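PDB 5FOR: phosphoinositide 3-kinase adapter protein 1 from Homo sapiens, which links B-cell receptor and Toll-like receptor signalling to phosphoinositide 3-kinase as an adapter, and is represented here by its TIR domain. Local coordinates for residues A[9-14]-A[65-70]; A[22-27]-A[128-133]; A[94-99]-A[117-122]. All blocks are in the same frame, centred on the assembly; numbering follows the deposited sequence.

Interaction 1. Residues A[9-14]-A[65-70]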
loop_
_atom_site.group_PDB
_atom_site.type_symbol
_atom_site.label_atom_id
_atom_site.label_comp_id
_atom_site.label_asym_id
_atom_site.label_seq_id
_atom_site.Cartn_x
_atom_site.Cartn_y
_atom_site.Cartn_z
ATOM N N ILE A 9 -8.810 -1.714 -4.902
ATOM C CA ILE A 9 -7.365 -1.666 -4.718
ATOM C C ILE A 9 -6.904 -0.236 -4.411
ATOM O O ILE A 9 -7.123 0.690 -5.200
ATOM C CB ILE A 9 -6.627 -2.228 -5.958
ATOM C CG1 ILE A 9 -7.083 -3.670 -6.249
ATOM C CG2 ILE A 9 -5.083 -2.147 -5.742
ATOM C CD1 ILE A 9 -6.475 -4.287 -7.494
ATOM N N LEU A 10 -6.266 -0.059 -3.261
ATOM C CA LEU A 10 -5.784 1.250 -2.867
ATOM C C LEU A 10 -4.251 1.268 -2.738
ATOM O O LEU A 10 -3.686 0.551 -1.915
ATOM C CB LEU A 10 -6.428 1.685 -1.547
ATOM C CG LEU A 10 -5.905 3.044 -1.044
ATOM C CD1 LEU A 10 -6.237 4.206 -2.011
ATOM C CD2 LEU A 10 -6.442 3.331 0.331
ATOM N N ILE A 11 -3.598 2.087 -3.561
ATOM C CA ILE A 11 -2.150 2.251 -3.515
ATOM C C ILE A 11 -1.808 3.449 -2.631
ATOM O O ILE A 11 -2.119 4.592 -2.967
ATOM C CB ILE A 11 -1.546 2.414 -4.914
ATOM C CG1 ILE A 11 -2.057 1.316 -5.860
ATOM C CG2 ILE A 11 0.004 2.406 -4.828
ATOM C CD1 ILE A 11 -1.581 1.441 -7.285
ATOM N N VAL A 12 -1.200 3.158 -1.484
ATOM C CA VAL A 12 -0.733 4.160 -0.524
ATOM C C VAL A 12 0.766 4.419 -0.708
ATOM O O VAL A 12 1.573 3.497 -0.658
ATOM C CB VAL A 12 -1.027 3.699 0.909
ATOM C CG1 VAL A 12 -0.701 4.792 1.898
ATOM C CG2 VAL A 12 -2.475 3.279 1.013
ATOM N N TYR A 13 1.146 5.663 -0.945
ATOM C CA TYR A 13 2.545 5.963 -1.232
ATOM C C TYR A 13 2.917 7.380 -0.796
ATOM O O TYR A 13 2.069 8.197 -0.476
ATOM C CB TYR A 13 2.835 5.784 -2.729
ATOM C CG TYR A 13 2.228 6.878 -3.572
ATOM C CD1 TYR A 13 0.842 7.000 -3.699
ATOM C CD2 TYR A 13 3.028 7.805 -4.212
ATOM C CE1 TYR A 13 0.270 8.012 -4.454
ATOM C CE2 TYR A 13 2.480 8.816 -4.963
ATOM C CZ TYR A 13 1.090 8.915 -5.088
ATOM O OH TYR A 13 0.540 9.921 -5.843
ATOM N N SER A 14 4.208 7.660 -0.778
ATOM C CA SER A 14 4.670 9.009 -0.550
ATOM C C SER A 14 5.318 9.535 -1.821
ATOM O O SER A 14 5.705 8.752 -2.688
ATOM C CB SER A 14 5.642 9.045 0.640
ATOM O OG SER A 14 4.917 8.944 1.849
ATOM N N VAL A 65 -2.207 -1.648 -1.083
ATOM C CA VAL A 65 -0.859 -1.855 -1.550
ATOM C C VAL A 65 -0.048 -0.723 -0.959
ATOM O O VAL A 65 -0.318 0.448 -1.241
ATOM C CB VAL A 65 -0.767 -1.889 -3.091
ATOM C CG1 VAL A 65 0.683 -2.081 -3.543
ATOM C CG2 VAL A 65 -1.679 -2.998 -3.666
ATOM N N VAL A 66 0.922 -1.080 -0.118
ATOM C CA VAL A 66 1.761 -0.095 0.583
ATOM C C VAL A 66 3.117 0.053 -0.099
ATOM O O VAL A 66 3.906 -0.914 -0.158
ATOM C CB VAL A 66 1.958 -0.490 2.085
ATOM C CG1 VAL A 66 2.597 0.642 2.849
ATOM C CG2 VAL A 66 0.626 -0.885 2.720
ATOM N N LEU A 67 3.409 1.240 -0.629
ATOM C CA LEU A 67 4.745 1.424 -1.204
ATOM C C LEU A 67 5.659 1.840 -0.056
ATOM O O LEU A 67 5.580 2.954 0.446
ATOM C CB LEU A 67 4.757 2.442 -2.353
ATOM C CG LEU A 67 3.788 2.160 -3.517
ATOM C CD1 LEU A 67 4.206 2.865 -4.785
ATOM C CD2 LEU A 67 3.642 0.683 -3.787
ATOM N N LEU A 68 6.495 0.910 0.381
ATOM C CA LEU A 68 7.369 1.163 1.519
ATOM C C LEU A 68 8.590 1.949 1.093
ATOM O O LEU A 68 9.624 1.371 0.769
ATOM C CB LEU A 68 7.806 -0.146 2.162
ATOM C CG LEU A 68 8.245 -0.050 3.609
ATOM C CD1 LEU A 68 7.063 0.463 4.411
ATOM C CD2 LEU A 68 8.698 -1.416 4.092
ATOM N N SER A 69 8.457 3.268 1.071
ATOM C CA SER A 69 9.602 4.162 0.870
ATOM C C SER A 69 10.060 4.778 2.206
ATOM O O SER A 69 9.339 4.703 3.201
ATOM C CB SER A 69 9.230 5.276 -0.131
ATOM O OG SER A 69 8.036 5.930 0.284
ATOM N N ALA A 70 11.228 5.417 2.205
ATOM C CA ALA A 70 11.752 6.128 3.379
ATOM C C ALA A 70 10.811 7.204 3.883
ATOM O O ALA A 70 10.583 7.318 5.076
ATOM C CB ALA A 70 13.103 6.757 3.050
HETATM O O HOH W 1 5.885 5.519 -0.703
#

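Interaction 2. Residues A[22-27]-A[128-133]. With I3C (5-amino-2,4,6-triiodobenzene-1,3-dicarboxylic acid), chain C.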
loop_
_atom_site.group_PDB
_atom_site.type_symbol
_atom_site.label_atom_id
_atom_site.label_comp_id
_atom_site.label_asym_id
_atom_site.label_seq_id
_atom_site.Cartn_x
_atom_site.Cartn_y
_atom_site.Cartn_z
ATOM N N GLN A 22 2.867 5.158 -10.339
ATOM C CA GLN A 22 2.202 5.368 -11.617
ATOM C C GLN A 22 2.456 4.062 -12.373
ATOM O O GLN A 22 1.609 3.603 -13.131
ATOM C CB GLN A 22 2.716 6.523 -12.480
ATOM C CG GLN A 22 3.802 7.402 -12.009
ATOM C CD GLN A 22 3.725 8.810 -12.580
ATOM O OE1 GLN A 22 4.772 9.502 -12.735
ATOM N NE2 GLN A 22 2.494 9.359 -12.525
ATOM N N TYR A 23 3.635 3.465 -12.156
ATOM C CA TYR A 23 3.967 2.184 -12.782
ATOM C C TYR A 23 2.917 1.119 -12.487
ATOM O O TYR A 23 2.472 0.429 -13.402
ATOM C CB TYR A 23 5.340 1.644 -12.346
ATOM C CG TYR A 23 5.558 0.222 -12.858
ATOM C CD1 TYR A 23 5.704 -0.025 -14.214
ATOM C CD2 TYR A 23 5.554 -0.876 -12.001
ATOM C CE1 TYR A 23 5.856 -1.323 -14.713
ATOM C CE2 TYR A 23 5.709 -2.182 -12.499
ATOM C CZ TYR A 23 5.858 -2.396 -13.858
ATOM O OH TYR A 23 6.013 -3.673 -14.384
ATOM N N LEU A 24 2.538 0.972 -11.214
ATOM C CA LEU A 24 1.586 -0.085 -10.829
ATOM C C LEU A 24 0.183 0.195 -11.302
ATOM O O LEU A 24 -0.532 -0.728 -11.631
ATOM C CB LEU A 24 1.553 -0.319 -9.322
ATOM C CG LEU A 24 2.896 -0.756 -8.741
ATOM C CD1 LEU A 24 2.869 -0.613 -7.220
ATOM C CD2 LEU A 24 3.286 -2.163 -9.200
ATOM N N GLN A 25 -0.202 1.465 -11.315
ATOM C CA GLN A 25 -1.480 1.863 -11.865
ATOM C C GLN A 25 -1.593 1.351 -13.295
ATOM O O GLN A 25 -2.538 0.643 -13.613
ATOM C CB GLN A 25 -1.641 3.376 -11.863
ATOM C CG GLN A 25 -2.286 3.983 -10.663
ATOM C CD GLN A 25 -2.257 5.504 -10.739
ATOM O OE1 GLN A 25 -1.181 6.124 -10.689
ATOM N NE2 GLN A 25 -3.431 6.114 -10.885
ATOM N N THR A 26 -0.623 1.700 -14.149
ATOM C CA THR A 26 -0.684 1.320 -15.563
ATOM C C THR A 26 -0.626 -0.190 -15.709
ATOM O O THR A 26 -1.272 -0.757 -16.572
ATOM C CB THR A 26 0.458 1.919 -16.422
ATOM O OG1 THR A 26 1.651 1.142 -16.246
ATOM C CG2 THR A 26 0.723 3.360 -16.058
ATOM N N LEU A 27 0.152 -0.845 -14.867
ATOM C CA LEU A 27 0.213 -2.285 -14.947
ATOM C C LEU A 27 -1.132 -2.926 -14.566
ATOM O O LEU A 27 -1.587 -3.866 -15.219
ATOM C CB LEU A 27 1.330 -2.812 -14.056
ATOM C CG LEU A 27 1.274 -4.305 -13.810
ATOM C CD1 LEU A 27 1.720 -4.995 -15.118
ATOM C CD2 LEU A 27 2.216 -4.670 -12.652
ATOM N N GLU A 128 4.282 -10.210 -13.427
ATOM C CA GLU A 128 3.274 -11.228 -13.145
ATOM C C GLU A 128 3.198 -11.468 -11.644
ATOM O O GLU A 128 2.139 -11.799 -11.122
ATOM C CB GLU A 128 3.566 -12.552 -13.877
ATOM C CG GLU A 128 5.029 -12.774 -14.252
ATOM C CD GLU A 128 5.351 -12.328 -15.669
ATOM O OE1 GLU A 128 4.722 -12.863 -16.603
ATOM O OE2 GLU A 128 6.233 -11.462 -15.855
ATOM N N THR A 129 4.321 -11.309 -10.951
ATOM C CA THR A 129 4.317 -11.430 -9.492
ATOM C C THR A 129 3.498 -10.303 -8.840
ATOM O O THR A 129 2.703 -10.551 -7.938
ATOM C CB THR A 129 5.748 -11.448 -8.955
ATOM O OG1 THR A 129 6.444 -12.551 -9.555
ATOM C CG2 THR A 129 5.779 -11.558 -7.414
ATOM N N TYR A 130 3.650 -9.081 -9.340
ATOM C CA TYR A 130 2.919 -7.941 -8.787
ATOM C C TYR A 130 1.404 -8.143 -8.876
ATOM O O TYR A 130 0.679 -7.963 -7.888
ATOM C CB TYR A 130 3.305 -6.656 -9.512
ATOM C CG TYR A 130 4.744 -6.247 -9.356
ATOM C CD1 TYR A 130 5.410 -6.428 -8.153
ATOM C CD2 TYR A 130 5.433 -5.670 -10.403
ATOM C CE1 TYR A 130 6.745 -6.052 -7.995
ATOM C CE2 TYR A 130 6.772 -5.295 -10.266
ATOM C CZ TYR A 130 7.421 -5.484 -9.050
ATOM O OH TYR A 130 8.735 -5.093 -8.885
ATOM N N VAL A 131 0.939 -8.535 -10.063
ATOM C CA VAL A 131 -0.486 -8.718 -10.304
ATOM C C VAL A 131 -1.044 -9.935 -9.563
ATOM O O VAL A 131 -2.145 -9.866 -9.008
ATOM C CB VAL A 131 -0.791 -8.839 -11.826
ATOM C CG1 VAL A 131 -0.477 -7.539 -12.543
ATOM C CG2 VAL A 131 -0.017 -9.993 -12.418
ATOM N N ALA A 132 -0.306 -11.045 -9.558
ATOM C CA ALA A 132 -0.725 -12.230 -8.796
ATOM C C ALA A 132 -0.920 -11.874 -7.329
ATOM O O ALA A 132 -1.835 -12.399 -6.696
ATOM C CB ALA A 132 0.274 -13.373 -8.941
ATOM N N ALA A 133 -0.098 -10.960 -6.799
ATOM C CA ALA A 133 -0.246 -10.579 -5.398
ATOM C C ALA A 133 -1.536 -9.789 -5.162
ATOM O O ALA A 133 -2.295 -10.129 -4.251
ATOM C CB ALA A 133 0.977 -9.787 -4.878
HETATM I I3 I3C C . -3.883 -12.422 -17.405
HETATM I I2 I3C C . -1.873 -7.404 -20.405
HETATM I I1 I3C C . 1.044 -8.816 -15.484
HETATM O O8 I3C C . -2.382 -11.844 -14.621
HETATM O O9 I3C C . -0.238 -11.987 -15.039
HETATM C C10 I3C C . 0.196 -7.417 -17.988
HETATM N N13 I3C C . -3.754 -10.027 -19.795
HETATM C C1 I3C C . -1.503 -10.596 -16.507
HETATM C C6 I3C C . -2.570 -10.809 -17.551
HETATM C C5 I3C C . -2.719 -9.889 -18.722
HETATM C C4 I3C C . -1.783 -8.768 -18.841
HETATM C C3 I3C C . -0.751 -8.550 -17.824
HETATM C C2 I3C C . -0.572 -9.437 -16.676
HETATM C C7 I3C C . -1.370 -11.538 -15.327
HETATM O O11 I3C C . 1.308 -7.683 -18.489
HETATM O O12 I3C C . -0.132 -6.275 -17.621
#

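Interaction 3. Residues A[94-99]-A[117-122]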
loop_
_atom_site.group_PDB
_atom_site.type_symbol
_atom_site.label_atom_id
_atom_site.label_comp_id
_atom_site.label_asym_id
_atom_site.label_seq_id
_atom_site.Cartn_x
_atom_site.Cartn_y
_atom_site.Cartn_z
ATOM N N ARG A 94 -5.122 -9.099 3.288
ATOM C CA ARG A 94 -5.530 -8.051 2.366
ATOM C C ARG A 94 -4.445 -6.992 2.111
ATOM O O ARG A 94 -4.720 -5.998 1.413
ATOM C CB ARG A 94 -6.785 -7.352 2.898
ATOM C CG ARG A 94 -7.932 -8.284 3.185
ATOM C CD ARG A 94 -8.502 -8.840 1.902
ATOM N NE ARG A 94 -9.660 -9.684 2.169
ATOM C CZ ARG A 94 -10.231 -10.472 1.265
ATOM N NH1 ARG A 94 -9.763 -10.498 0.021
ATOM N NH2 ARG A 94 -11.254 -11.238 1.610
ATOM N N VAL A 95 -3.244 -7.169 2.675
ATOM C CA VAL A 95 -2.216 -6.136 2.571
ATOM C C VAL A 95 -0.994 -6.582 1.784
ATOM O O VAL A 95 -0.444 -7.665 1.999
ATOM C CB VAL A 95 -1.758 -5.623 3.954
ATOM C CG1 VAL A 95 -0.749 -4.412 3.799
ATOM C CG2 VAL A 95 -2.937 -5.248 4.771
ATOM N N VAL A 96 -0.566 -5.713 0.876
ATOM C CA VAL A 96 0.615 -5.961 0.074
ATOM C C VAL A 96 1.590 -4.829 0.267
ATOM O O VAL A 96 1.206 -3.653 0.298
ATOM C CB VAL A 96 0.255 -6.141 -1.419
ATOM C CG1 VAL A 96 1.512 -6.464 -2.247
ATOM C CG2 VAL A 96 -0.745 -7.266 -1.544
ATOM N N ARG A 97 2.862 -5.169 0.413
ATOM C CA ARG A 97 3.847 -4.101 0.521
ATOM C C ARG A 97 4.870 -4.259 -0.565
ATOM O O ARG A 97 5.262 -5.384 -0.928
ATOM C CB ARG A 97 4.504 -4.054 1.909
ATOM C CG ARG A 97 5.471 -5.194 2.260
ATOM C CD ARG A 97 6.159 -4.903 3.608
ATOM N NE ARG A 97 6.851 -6.086 4.087
ATOM C CZ ARG A 97 6.353 -6.970 4.944
ATOM N NH1 ARG A 97 5.165 -6.780 5.496
ATOM N NH2 ARG A 97 7.068 -8.041 5.264
ATOM N N LEU A 98 5.261 -3.122 -1.127
ATOM C CA LEU A 98 6.368 -3.098 -2.059
ATOM C C LEU A 98 7.536 -2.363 -1.416
ATOM O O LEU A 98 7.401 -1.223 -0.981
ATOM C CB LEU A 98 5.978 -2.431 -3.376
ATOM C CG LEU A 98 7.227 -2.256 -4.250
ATOM C CD1 LEU A 98 7.553 -3.589 -4.847
ATOM C CD2 LEU A 98 7.045 -1.216 -5.323
ATOM N N LEU A 99 8.679 -3.023 -1.351
ATOM C CA LEU A 99 9.878 -2.417 -0.773
ATOM C C LEU A 99 10.520 -1.468 -1.750
ATOM O O LEU A 99 11.113 -1.910 -2.728
ATOM C CB LEU A 99 10.896 -3.489 -0.376
ATOM C CG LEU A 99 10.386 -4.534 0.612
ATOM C CD1 LEU A 99 11.475 -5.545 0.953
ATOM C CD2 LEU A 99 9.902 -3.848 1.854
ATOM N N HIS A 117 2.931 -11.151 8.056
ATOM C CA HIS A 117 1.969 -11.914 7.292
ATOM C C HIS A 117 1.511 -11.244 6.028
ATOM O O HIS A 117 0.737 -11.826 5.280
ATOM C CB HIS A 117 0.790 -12.256 8.171
ATOM C CG HIS A 117 1.186 -13.112 9.316
ATOM N ND1 HIS A 117 1.216 -12.662 10.615
ATOM C CD2 HIS A 117 1.687 -14.375 9.343
ATOM C CE1 HIS A 117 1.654 -13.626 11.404
ATOM N NE2 HIS A 117 1.959 -14.668 10.647
ATOM N N TRP A 118 1.994 -10.027 5.793
ATOM C CA TRP A 118 1.732 -9.374 4.529
ATOM C C TRP A 118 2.500 -10.108 3.432
ATOM O O TRP A 118 3.537 -10.741 3.634
ATOM C CB TRP A 118 2.123 -7.885 4.529
ATOM C CG TRP A 118 1.509 -7.075 5.616
ATOM C CD1 TRP A 118 0.678 -7.524 6.592
ATOM C CD2 TRP A 118 1.715 -5.671 5.874
ATOM N NE1 TRP A 118 0.336 -6.495 7.431
ATOM C CE2 TRP A 118 0.944 -5.348 7.003
ATOM C CE3 TRP A 118 2.425 -4.665 5.229
ATOM C CZ2 TRP A 118 0.877 -4.045 7.512
ATOM C CZ3 TRP A 118 2.367 -3.376 5.737
ATOM C CH2 TRP A 118 1.593 -3.075 6.867
ATOM N N GLN A 119 1.899 -10.060 2.278
ATOM C CA GLN A 119 2.546 -10.260 1.010
ATOM C C GLN A 119 3.570 -9.167 0.712
ATOM O O GLN A 119 3.266 -7.970 0.751
ATOM C CB GLN A 119 1.372 -10.392 0.065
ATOM C CG GLN A 119 1.338 -10.622 -1.388
ATOM C CD GLN A 119 0.280 -11.632 -1.741
ATOM O OE1 GLN A 119 -0.451 -11.490 -2.699
ATOM N NE2 GLN A 119 0.547 -12.793 -1.285
ATOM N N GLU A 120 4.812 -9.594 0.475
ATOM C CA GLU A 120 5.898 -8.641 0.228
ATOM C C GLU A 120 6.420 -8.682 -1.204
ATOM O O GLU A 120 6.646 -9.743 -1.766
ATOM C CB GLU A 120 7.069 -8.875 1.195
ATOM C CG GLU A 120 8.165 -7.794 1.123
ATOM C CD GLU A 120 9.252 -7.964 2.216
ATOM O OE1 GLU A 120 9.099 -7.414 3.345
ATOM O OE2 GLU A 120 10.258 -8.660 1.945
ATOM N N LEU A 121 6.635 -7.512 -1.785
ATOM C CA LEU A 121 7.216 -7.456 -3.121
ATOM C C LEU A 121 8.482 -6.612 -3.171
ATOM O O LEU A 121 8.689 -5.686 -2.373
ATOM C CB LEU A 121 6.205 -6.892 -4.124
ATOM C CG LEU A 121 4.846 -7.579 -4.180
ATOM C CD1 LEU A 121 3.889 -6.702 -4.963
ATOM C CD2 LEU A 121 5.001 -8.915 -4.850
ATOM N N THR A 122 9.301 -6.913 -4.157
ATOM C CA THR A 122 10.507 -6.147 -4.399
ATOM C C THR A 122 10.500 -5.445 -5.764
ATOM O O THR A 122 9.677 -5.743 -6.634
ATOM C CB THR A 122 11.734 -7.058 -4.307
ATOM O OG1 THR A 122 11.767 -7.909 -5.457
ATOM C CG2 THR A 122 11.648 -7.920 -3.050
#

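Interaction 1. Residues A[9-14]-A[65-70]
Ile11 and Leu67 meet across two neighbouring parallel strands, their side chains crossing at a slant with CG2 of Ile11 4.0 Å from CG of Leu67. In Ile11, CG1 stands anti to the carbonyl carbon (chi1 -49°), which leaves CG2 as the branch that meets Leu67. Ile9, two residues back along the strand, uses the same methyl: its CG2 lies 4.1 Å from CG2 of Val65, the two side chains side by side and pointing the same way. Beta-branched residues suit such strands because branching at CB favours the extended backbone. Leu67 also presses CD1 to CB of Tyr13, 3.8 Å away. The ring of Tyr13 does not follow; its CG sits between the backbone N and the carbonyl carbon (chi1 72°), the ring leads away, and the side chain packs on Glu18 and Cys21 of helix 18-30.

Val65, the residue most enclosed by the other strand, brackets Ile11 through the backbone: its N donates to Leu10 O (2.8 Å), and its O accepts from Val12 N (2.9 Å). Leu67 N continues the ladder to Val12 O at 2.9 Å. Ile11 turns its own amide and carbonyl to strand 40-43. Where the strands part, a water bridges Ser14 N (2.7 Å) and Leu67 O (2.8 Å), so both backbone groups keep a polar partner. Nearby, Ser14 OG bonds to Leu44 O, while Ser69 takes the N-cap position of helix 70-76 and its OG bonds to Asp16.

Buried, aliphatic and hydrogen-bonded in parallel register, the pairing is characteristic of the central sheet of the TIR fold, in which helices cover both faces.

Interaction 2. Residues A[22-27]-A[128-133]
Leu27 and Tyr130 meet at the junction of the first and last helices of the TIR domain, 18-30 and 127-134, which pack on the same side of its parallel sheet. The short helical segments cross at -75° with their axes 11.1 Å apart, a spacing that leaves room for a large aromatic side chain between them. Leu27 CD2 approaches the edge of the Tyr130 ring, near its plane, and lies 3.9 Å from Tyr130 CB. With its CG anti to the backbone N (chi1 166°), Leu27 also sets CG 3.9 Å from Val131 CG1. Tyr23 comes across Tyr130 at about a right angle, and the two CE2 atoms stand 4.0 Å apart, with that of Tyr130 at the edge of the Tyr23 ring. Leu24, itself buried, brings CD2 to 4.3 Å from Tyr130 CD2.

An alanine in place of Leu27 would probably take from Tyr130 CB and Val131 CG1 the leucine carbons that meet them, and open a gap between the helices.

Leu27 and Val131 also border the bound triiodobenzene compound: Leu27 CD1 is 3.4 Å from its O12, and Val131 CG1 is 3.5 Å from its iodine I1. Inward from there, Tyr130 packs on Leu121 of the edge strand 119-121 and bonds through OH to Thr122 O, while Ala133, a turn further along, lies against Gln119 and Leu121.

Interaction 3. Residues A[94-99]-A[117-122]
Val95 CG1 rests over one face of the Trp118 indole, 3.5 Å from the centroid of the six-membered ring and 15° off its normal, a CH-pi contact. At the ring's edge, in its plane, lies Arg97 CB, and Arg97 NH1 comes within 3.4 Å of Trp118 CB. The edge of the Arg97 guanidinium holds Trp118 CD2 and Glu120 OE1, both in its plane. Arg97 grips that one oxygen side-on: NE, at 2.7 Å from OE1, meets its anti lone pair, whereas NH2, at 2.9 Å, reaches OE1 from above the carboxylate plane. The guanidinium and carboxylate planes are 69° apart. The carboxylate probably offsets the charge of this buried arginine, whose NH1 also bonds to Trp115 O.

The residues belong to strands 95-99 and 119-121, the last two of the parallel TIR sheet, the latter at its edge. Arg97 bonds through N to Gln119 O (2.9 Å) and through O to Leu121 N (2.7 Å). Leu99 N continues to Leu121 O at 2.9 Å, while Gln119 N to Val95 O is weak. On the opposite face from Arg97 and Glu120, Val96 CG1 meets Leu121 CD1 at 3.6 Å, and Leu121 packs on Thr129 and Tyr130 of helix 127-134.

How the interactions relate
Interactions 1 and 3 are successive parts of one sheet, joined where strand 63-68 runs beside 95-99: Val66 N lies 2.6 Å from Val96 O and Leu68 N 2.7 Å from Leu98 O, both probable hydrogen bonds. Interaction 2 covers the face that carries Ile11, Leu67 and Leu121. Leu24 CD1 packs 3.7 Å from Leu67 CD2 of interaction 1, and Tyr130 CD1 packs 3.5 Å from Leu121 CD1 of interaction 3, so the helix pair spans both strand pairs. Of the three, interaction 2 alone touches the triiodobenzene compound; the side chains of Ile9 and Leu121 are each about 11 Å from it. The centres of interactions 1 and 3 are about 10 Å apart.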